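Side-chain contacts in unknown conserved protein BH2331 (Bacillus halodurans, PDB 1VL5), which is of uncertain function but probably acts as an S-adenosylmethionine-dependent methyltransferase: residues Tyr153-Val156 against Glu157-Asp161; Met203-Thr207 against Glu208-Glu212; Ala77-Gly81 against Asn82-Gln86. All coordinates share one frame; numbering follows the deposited sequence.

Contact 1 (Tyr153-Val156 against Glu157-Asp161)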
loop_
_atom_site.group_PDB
_atom_site.type_symbol
_atom_site.label_atom_id
_atom_site.label_comp_id
_atom_site.label_asym_id
_atom_site.label_seq_id
_atom_site.Cartn_x
_atom_site.Cartn_y
_atom_site.Cartn_z
ATOM N N TYR A 153 8.931 -13.533 4.888
ATOM C CA TYR A 153 8.748 -12.406 3.983
ATOM C C TYR A 153 8.715 -11.147 4.824
ATOM O O TYR A 153 9.416 -10.201 4.550
ATOM C CB TYR A 153 7.444 -12.541 3.150
ATOM C CG TYR A 153 7.148 -11.300 2.370
ATOM C CD1 TYR A 153 7.948 -10.937 1.302
ATOM C CD2 TYR A 153 6.094 -10.434 2.732
ATOM C CE1 TYR A 153 7.711 -9.736 0.581
ATOM C CE2 TYR A 153 5.877 -9.200 2.013
ATOM C CZ TYR A 153 6.685 -8.878 0.959
ATOM O OH TYR A 153 6.492 -7.687 0.240
ATOM N N ASN A 154 7.921 -11.158 5.886
ATOM C CA ASN A 154 7.791 -10.001 6.716
ATOM C C ASN A 154 9.103 -9.676 7.489
ATOM O O ASN A 154 9.453 -8.499 7.650
ATOM C CB ASN A 154 6.614 -10.169 7.675
ATOM C CG ASN A 154 5.328 -9.678 7.078
ATOM O OD1 ASN A 154 5.213 -8.492 6.781
ATOM N ND2 ASN A 154 4.379 -10.588 6.825
ATOM N N TYR A 155 9.800 -10.703 7.975
ATOM C CA TYR A 155 11.096 -10.473 8.668
ATOM C C TYR A 155 12.081 -9.749 7.731
ATOM O O TYR A 155 12.726 -8.746 8.075
ATOM C CB TYR A 155 11.702 -11.797 9.160
ATOM C CG TYR A 155 13.103 -11.628 9.717
ATOM C CD1 TYR A 155 13.312 -11.361 11.056
ATOM C CD2 TYR A 155 14.214 -11.711 8.878
ATOM C CE1 TYR A 155 14.625 -11.176 11.553
ATOM C CE2 TYR A 155 15.512 -11.526 9.355
ATOM C CZ TYR A 155 15.731 -11.254 10.684
ATOM O OH TYR A 155 17.078 -11.092 11.116
ATOM N N VAL A 156 12.144 -10.223 6.505
ATOM C CA VAL A 156 12.977 -9.613 5.475
ATOM C C VAL A 156 12.600 -8.162 5.146
ATOM O O VAL A 156 13.474 -7.277 4.997
ATOM C CB VAL A 156 12.946 -10.512 4.212
ATOM C CG1 VAL A 156 13.613 -9.848 3.066
ATOM C CG2 VAL A 156 13.631 -11.909 4.536
ATOM N N GLU A 157 11.300 -7.901 5.022
ATOM C CA GLU A 157 10.812 -6.545 4.782
ATOM C C GLU A 157 11.231 -5.568 5.887
ATOM O O GLU A 157 11.614 -4.396 5.619
ATOM C CB GLU A 157 9.291 -6.572 4.716
ATOM C CG GLU A 157 8.745 -7.185 3.491
ATOM C CD GLU A 157 9.144 -6.416 2.260
ATOM O OE1 GLU A 157 8.925 -5.192 2.193
ATOM O OE2 GLU A 157 9.689 -7.057 1.353
ATOM N N LYS A 158 11.139 -6.048 7.121
ATOM C CA LYS A 158 11.486 -5.226 8.262
ATOM C C LYS A 158 12.985 -4.985 8.467
ATOM O O LYS A 158 13.387 -3.928 8.938
ATOM C CB LYS A 158 10.876 -5.728 9.533
ATOM C CG LYS A 158 10.704 -4.588 10.568
ATOM C CD LYS A 158 9.724 -5.044 11.654
ATOM C CE LYS A 158 9.748 -4.141 12.874
ATOM N NZ LYS A 158 10.377 -2.828 12.577
ATOM N N GLU A 159 13.804 -5.960 8.128
ATOM C CA GLU A 159 15.247 -5.719 8.128
ATOM C C GLU A 159 15.618 -4.619 7.184
ATOM O O GLU A 159 16.458 -3.825 7.475
ATOM C CB GLU A 159 15.996 -6.981 7.756
ATOM C CG GLU A 159 15.991 -7.989 8.840
ATOM C CD GLU A 159 16.555 -7.488 10.157
ATOM O OE1 GLU A 159 17.740 -7.109 10.255
ATOM O OE2 GLU A 159 15.766 -7.488 11.108
ATOM N N ARG A 160 14.965 -4.575 6.048
ATOM C CA ARG A 160 15.223 -3.582 5.043
ATOM C C ARG A 160 14.594 -2.192 5.342
ATOM O O ARG A 160 15.183 -1.162 4.998
ATOM C CB ARG A 160 14.765 -4.164 3.722
ATOM C CG ARG A 160 14.938 -3.226 2.532
ATOM C CD ARG A 160 13.618 -2.768 2.120
ATOM N NE ARG A 160 13.682 -1.831 1.039
ATOM C CZ ARG A 160 12.607 -1.241 0.573
ATOM N NH1 ARG A 160 11.401 -1.495 1.108
ATOM N NH2 ARG A 160 12.726 -0.404 -0.421
ATOM N N ASP A 161 13.427 -2.181 6.001
ATOM C CA ASP A 161 12.701 -0.965 6.364
ATOM C C ASP A 161 12.199 -1.088 7.786
ATOM O O ASP A 161 11.176 -1.691 8.043
ATOM C CB ASP A 161 11.548 -0.729 5.401
ATOM C CG ASP A 161 10.737 0.537 5.726
ATOM O OD1 ASP A 161 11.099 1.285 6.628
ATOM O OD2 ASP A 161 9.703 0.735 5.074
#
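Tyr153 and Asn154 accept regular i to i+4 helical hydrogen bonds from Glu157 and Lys158, Tyr155 O accepts from Glu159 N at 3.0 Å, and Arg160 N to Val156 O is longer at 3.3 Å. Two tyrosine-glutamate pairs, each four residues apart, sit on this last part of helix 147-160. In the first, Glu157 lays its CG methylene over one face of the Tyr153 ring, displaced toward the rim. CG stands 3.9 Å from the Tyr153 ring centroid, a CH-pi contact. The glutamate reaches the ring because CG lies beside its own backbone N (chi1 -72°) and the chain then bends at chi2. The carboxylate follows the ring across to its outer end. Glu157 OE2 comes to 3.4 Å from Tyr153 CE1, and the carboxylate and ring planes are 27° apart.

Tyr155 and Glu159 repeat the pattern on another side of the helix. Glu159 CG lies over the ring, 4.0 Å from the Tyr155 centroid, again as a CH-pi contact. Here the two flat groups are nearly parallel, with planes 13° apart. Within this pair the nearest side-chain atoms are Tyr155 CE2 and Glu159 CG, 3.6 Å apart. The first pair is buried, whereas Tyr155 is exposed and Glu159 partly so. In both pairs the aliphatic part of the glutamate covers aromatic surface while the acid group is carried toward the tyrosine hydroxyl end.

The helix ends here, and Asp161 is the first residue to leave helical backbone angles. Asn154 turns to the following loop, where its OD1 accepts from His164 and from Ala167 N. Arg160 bonds to Trp199 O and makes a cation-pi contact with that residue. Helix 196-202 packs on Val156, Glu157 and Arg160, and helix 207-218 meets Val156 and Glu159.

Contact 2 (Met203-Thr207 against Glu208-Glu212)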
loop_
_atom_site.group_PDB
_atom_site.type_symbol
_atom_site.label_atom_id
_atom_site.label_comp_id
_atom_site.label_asym_id
_atom_site.label_seq_id
_atom_site.Cartn_x
_atom_site.Cartn_y
_atom_site.Cartn_z
HETATM N N MSE A 203 16.076 2.245 0.620
HETATM C CA MSE A 203 16.000 2.519 2.058
HETATM C C MSE A 203 17.329 2.933 2.662
HETATM O O MSE A 203 17.434 2.971 3.878
HETATM C CB MSE A 203 15.472 1.312 2.846
HETATM C CG MSE A 203 13.995 1.083 2.727
HETATM SE SE MSE A 203 12.947 2.651 3.235
HETATM C CE MSE A 203 13.887 3.186 4.931
ATOM N N ASN A 204 18.337 3.234 1.854
ATOM C CA ASN A 204 19.656 3.636 2.387
ATOM C C ASN A 204 20.219 2.636 3.416
ATOM O O ASN A 204 20.822 3.005 4.414
ATOM C CB ASN A 204 19.580 5.039 2.976
ATOM C CG ASN A 204 19.289 6.086 1.923
ATOM O OD1 ASN A 204 19.947 6.132 0.885
ATOM N ND2 ASN A 204 18.286 6.919 2.172
ATOM N N VAL A 205 20.064 1.359 3.123
ATOM C CA VAL A 205 20.591 0.303 3.992
ATOM C C VAL A 205 22.107 0.316 3.882
ATOM O O VAL A 205 22.625 0.551 2.791
ATOM C CB VAL A 205 20.060 -1.081 3.559
ATOM C CG1 VAL A 205 20.562 -2.178 4.500
ATOM C CG2 VAL A 205 18.527 -1.081 3.505
ATOM N N THR A 206 22.814 0.057 4.987
ATOM C CA THR A 206 24.269 0.068 4.980
ATOM C C THR A 206 24.799 -1.104 4.204
ATOM O O THR A 206 24.166 -2.134 4.129
ATOM C CB THR A 206 24.907 -0.013 6.413
ATOM O OG1 THR A 206 24.518 -1.238 7.050
ATOM C CG2 THR A 206 24.486 1.136 7.283
ATOM N N THR A 207 26.002 -0.974 3.677
ATOM C CA THR A 207 26.616 -2.112 2.988
ATOM C C THR A 207 26.699 -3.354 3.933
ATOM O O THR A 207 26.492 -4.489 3.515
ATOM C CB THR A 207 28.003 -1.753 2.331
ATOM O OG1 THR A 207 29.076 -2.184 3.151
ATOM C CG2 THR A 207 28.159 -0.249 2.059
ATOM N N GLU A 208 26.975 -3.118 5.217
ATOM C CA GLU A 208 27.041 -4.205 6.195
ATOM C C GLU A 208 25.703 -4.879 6.415
ATOM O O GLU A 208 25.630 -6.115 6.497
ATOM C CB GLU A 208 27.567 -3.708 7.553
ATOM C CG GLU A 208 29.060 -3.865 7.722
ATOM C CD GLU A 208 29.564 -3.224 9.012
ATOM O OE1 GLU A 208 29.234 -2.033 9.243
ATOM O OE2 GLU A 208 30.288 -3.911 9.776
ATOM N N LYS A 209 24.660 -4.076 6.564
ATOM C CA LYS A 209 23.332 -4.602 6.764
ATOM C C LYS A 209 22.861 -5.367 5.506
ATOM O O LYS A 209 22.170 -6.392 5.600
ATOM C CB LYS A 209 22.392 -3.465 7.139
ATOM C CG LYS A 209 20.925 -3.873 7.372
ATOM C CD LYS A 209 20.825 -4.843 8.548
ATOM C CE LYS A 209 19.447 -4.984 9.095
ATOM N NZ LYS A 209 18.868 -3.752 9.669
ATOM N N LYS A 210 23.262 -4.886 4.324
ATOM C CA LYS A 210 22.882 -5.563 3.089
ATOM C C LYS A 210 23.565 -6.921 3.035
ATOM O O LYS A 210 22.969 -7.893 2.585
ATOM C CB LYS A 210 23.195 -4.726 1.820
ATOM C CG LYS A 210 22.406 -3.393 1.733
ATOM C CD LYS A 210 22.662 -2.593 0.384
ATOM C CE LYS A 210 24.057 -2.154 0.263
ATOM N NZ LYS A 210 24.255 -1.259 -0.926
ATOM N N GLN A 211 24.802 -6.996 3.505
ATOM C CA GLN A 211 25.510 -8.269 3.508
ATOM C C GLN A 211 24.840 -9.244 4.487
ATOM O O GLN A 211 24.729 -10.456 4.246
ATOM C CB GLN A 211 26.962 -8.057 3.966
ATOM C CG GLN A 211 27.814 -9.323 3.893
ATOM C CD GLN A 211 27.976 -9.747 2.446
ATOM O OE1 GLN A 211 28.537 -8.999 1.640
ATOM N NE2 GLN A 211 27.489 -10.932 2.104
ATOM N N GLU A 212 24.432 -8.703 5.630
ATOM C CA GLU A 212 23.849 -9.523 6.679
ATOM C C GLU A 212 22.522 -10.096 6.161
ATOM O O GLU A 212 22.239 -11.270 6.300
ATOM C CB GLU A 212 23.598 -8.667 7.921
ATOM C CG GLU A 212 22.965 -9.467 9.034
ATOM C CD GLU A 212 22.494 -8.594 10.172
ATOM O OE1 GLU A 212 21.664 -7.705 9.907
ATOM O OE2 GLU A 212 22.960 -8.787 11.310
#
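Thr206 and Lys209 form a helix N-cap contact at the protein surface, where the chain passes from helix 196-202 into helix 207-218. Thr206 OG1 accepts from Lys209 N at 2.9 Å. The hydroxyl can reach that N-H because chi1 of 61° sets OG1 between the backbone N and the carbonyl carbon. Lys209 CB also rests against Thr206 OG1, at 3.1 Å. The first helical turns continue with backbone bonds from Lys210 N to Thr206 O and from Gln211 N to Thr207 O. The short connection thus joins two helix ends: Asn204, with positive phi, is the C-prime residue of a Schellman motif closing the earlier helix, and Thr206 caps the next one. Between them, Val205 points toward the new helix. Its CG1 is wedged between two lysine stems, tightly at 3.4 Å from Lys209 CG and at 3.5 Å from Lys210 CG. Lys210 CG lies beside its own backbone N and passes 3.2 Å from Thr206 O. The chain bends at chi3, and NZ makes salt bridges to Asp201 and Glu197 of the preceding helix. With an alanine in place of Lys210, the two acids would probably lose the cation they share and a gap would be likely to open beside Val205 CG1. Val205 and the Lys210 stem also both pack on Cys200.

Contact 3 (Ala77-Gly81 against Asn82-Gln86)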
loop_
_atom_site.group_PDB
_atom_site.type_symbol
_atom_site.label_atom_id
_atom_site.label_comp_id
_atom_site.label_asym_id
_atom_site.label_seq_id
_atom_site.Cartn_x
_atom_site.Cartn_y
_atom_site.Cartn_z
ATOM N N ALA A 77 4.307 19.624 -3.594
ATOM C CA ALA A 77 5.287 20.037 -4.592
ATOM C C ALA A 77 5.117 19.183 -5.833
ATOM O O ALA A 77 5.101 19.705 -6.919
ATOM C CB ALA A 77 6.725 19.951 -4.067
ATOM N N PHE A 78 4.917 17.894 -5.658
ATOM C CA PHE A 78 4.747 17.035 -6.785
ATOM C C PHE A 78 3.405 17.276 -7.520
ATOM O O PHE A 78 3.367 17.481 -8.768
ATOM C CB PHE A 78 4.823 15.598 -6.331
ATOM C CG PHE A 78 4.535 14.608 -7.429
ATOM C CD1 PHE A 78 5.428 14.421 -8.451
ATOM C CD2 PHE A 78 3.401 13.818 -7.389
ATOM C CE1 PHE A 78 5.180 13.490 -9.441
ATOM C CE2 PHE A 78 3.155 12.912 -8.365
ATOM C CZ PHE A 78 4.047 12.723 -9.383
ATOM N N ILE A 79 2.322 17.313 -6.740
ATOM C CA ILE A 79 0.974 17.431 -7.297
ATOM C C ILE A 79 0.777 18.800 -7.974
ATOM O O ILE A 79 0.260 18.886 -9.139
ATOM C CB ILE A 79 -0.080 17.113 -6.196
ATOM C CG1 ILE A 79 0.016 15.648 -5.798
ATOM C CG2 ILE A 79 -1.534 17.536 -6.632
ATOM C CD1 ILE A 79 -0.637 15.312 -4.469
ATOM N N GLU A 80 1.238 19.876 -7.317
ATOM C CA GLU A 80 1.031 21.196 -7.901
ATOM C C GLU A 80 1.967 21.407 -9.100
ATOM O O GLU A 80 1.669 22.210 -10.008
ATOM C CB GLU A 80 1.156 22.325 -6.874
ATOM C CG GLU A 80 2.562 22.760 -6.570
ATOM C CD GLU A 80 2.668 23.835 -5.448
ATOM O OE1 GLU A 80 1.638 24.410 -5.019
ATOM O OE2 GLU A 80 3.816 24.101 -5.010
ATOM N N GLY A 81 3.101 20.711 -9.077
ATOM C CA GLY A 81 3.965 20.610 -10.200
ATOM C C GLY A 81 3.304 20.087 -11.479
ATOM O O GLY A 81 3.681 20.510 -12.584
ATOM N N ASN A 82 2.326 19.196 -11.336
ATOM C CA ASN A 82 1.552 18.701 -12.488
ATOM C C ASN A 82 0.309 19.473 -12.771
ATOM O O ASN A 82 -0.467 19.109 -13.659
ATOM C CB ASN A 82 1.216 17.230 -12.312
ATOM C CG ASN A 82 2.458 16.364 -12.354
ATOM O OD1 ASN A 82 3.359 16.600 -13.162
ATOM N ND2 ASN A 82 2.536 15.395 -11.464
ATOM N N GLY A 83 0.148 20.594 -12.081
ATOM C CA GLY A 83 -0.943 21.510 -12.382
ATOM C C GLY A 83 -2.273 21.126 -11.782
ATOM O O GLY A 83 -3.291 21.577 -12.257
ATOM N N HIS A 84 -2.304 20.282 -10.750
ATOM C CA HIS A 84 -3.598 19.929 -10.137
ATOM C C HIS A 84 -3.936 20.917 -8.993
ATOM O O HIS A 84 -3.174 21.027 -8.045
ATOM C CB HIS A 84 -3.596 18.507 -9.628
ATOM C CG HIS A 84 -3.066 17.521 -10.619
ATOM N ND1 HIS A 84 -3.617 17.356 -11.865
ATOM C CD2 HIS A 84 -1.971 16.735 -10.588
ATOM C CE1 HIS A 84 -2.947 16.422 -12.516
ATOM N NE2 HIS A 84 -1.942 16.028 -11.761
ATOM N N GLN A 85 -5.091 21.590 -9.085
ATOM C CA GLN A 85 -5.451 22.643 -8.128
ATOM C C GLN A 85 -6.723 22.367 -7.296
ATOM O O GLN A 85 -7.144 23.211 -6.539
ATOM C CB GLN A 85 -5.537 24.011 -8.843
ATOM N N GLN A 86 -7.347 21.214 -7.412
ATOM C CA GLN A 86 -8.477 20.929 -6.500
ATOM C C GLN A 86 -8.090 19.818 -5.515
ATOM O O GLN A 86 -8.891 18.880 -5.255
ATOM C CB GLN A 86 -9.761 20.559 -7.256
#
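Asn82 and Phe78 meet through an amide set over a ring. Asn82 ND2 lies above one face of the Phe78 ring, toward the rim, 3.7 Å from CZ. The amide plane stands 82° from the ring plane. Asn82 ND2 is also hydrogen-bonded to Asn53 of helix 50-55, which helps fix the turn of the amide. The nonpolar contact is between Ile79 and His84: Ile79 CG2 touches His84 CB at 3.8 Å, the two side chains crossing at about a right angle.

Backbone bonds make up the rest. Asn82 N is shared weakly between Phe78 O and Ile79 O. Gly83 N donates to Glu80 O at 3.0 Å, and His84 N reaches back to Ile79 O in a weak bond of 3.3 Å. With Gly83 at a phi of 81°, which favours glycine, this pairing is consistent with a Schellman motif. It turns the chain from helix 69-81 toward strand 87-91, within a beta-alpha-beta crossover of the Rossmann-like sheet.

The chemistry implies a turn held by several modest bonds: carbonyls at the end of the helix take N-H groups from the departing chain, while Asn82 joins polar bonding with cover of an aromatic face.

How the contacts relate
Contact 1 is partly buried, while contacts 2 and 3 lie at the surface. Contacts 1 and 2 are neighbours, with centres 12 Å apart. They join helices 147-160 and 207-218 through a long, weak ion pair between Glu159 and Lys209, and Met203 and Val205 pack on Arg160 O. Contact 3 belongs to the Rossmann-like part, across the chain's centre from contact 1, and its nearest atoms are about 18 Å from either of the others. The chemistry follows position along the helices: aromatic rings under glutamate stems in contact 1, a threonine cap at a helix start in contact 2, and backbone closure of a helix in contact 3.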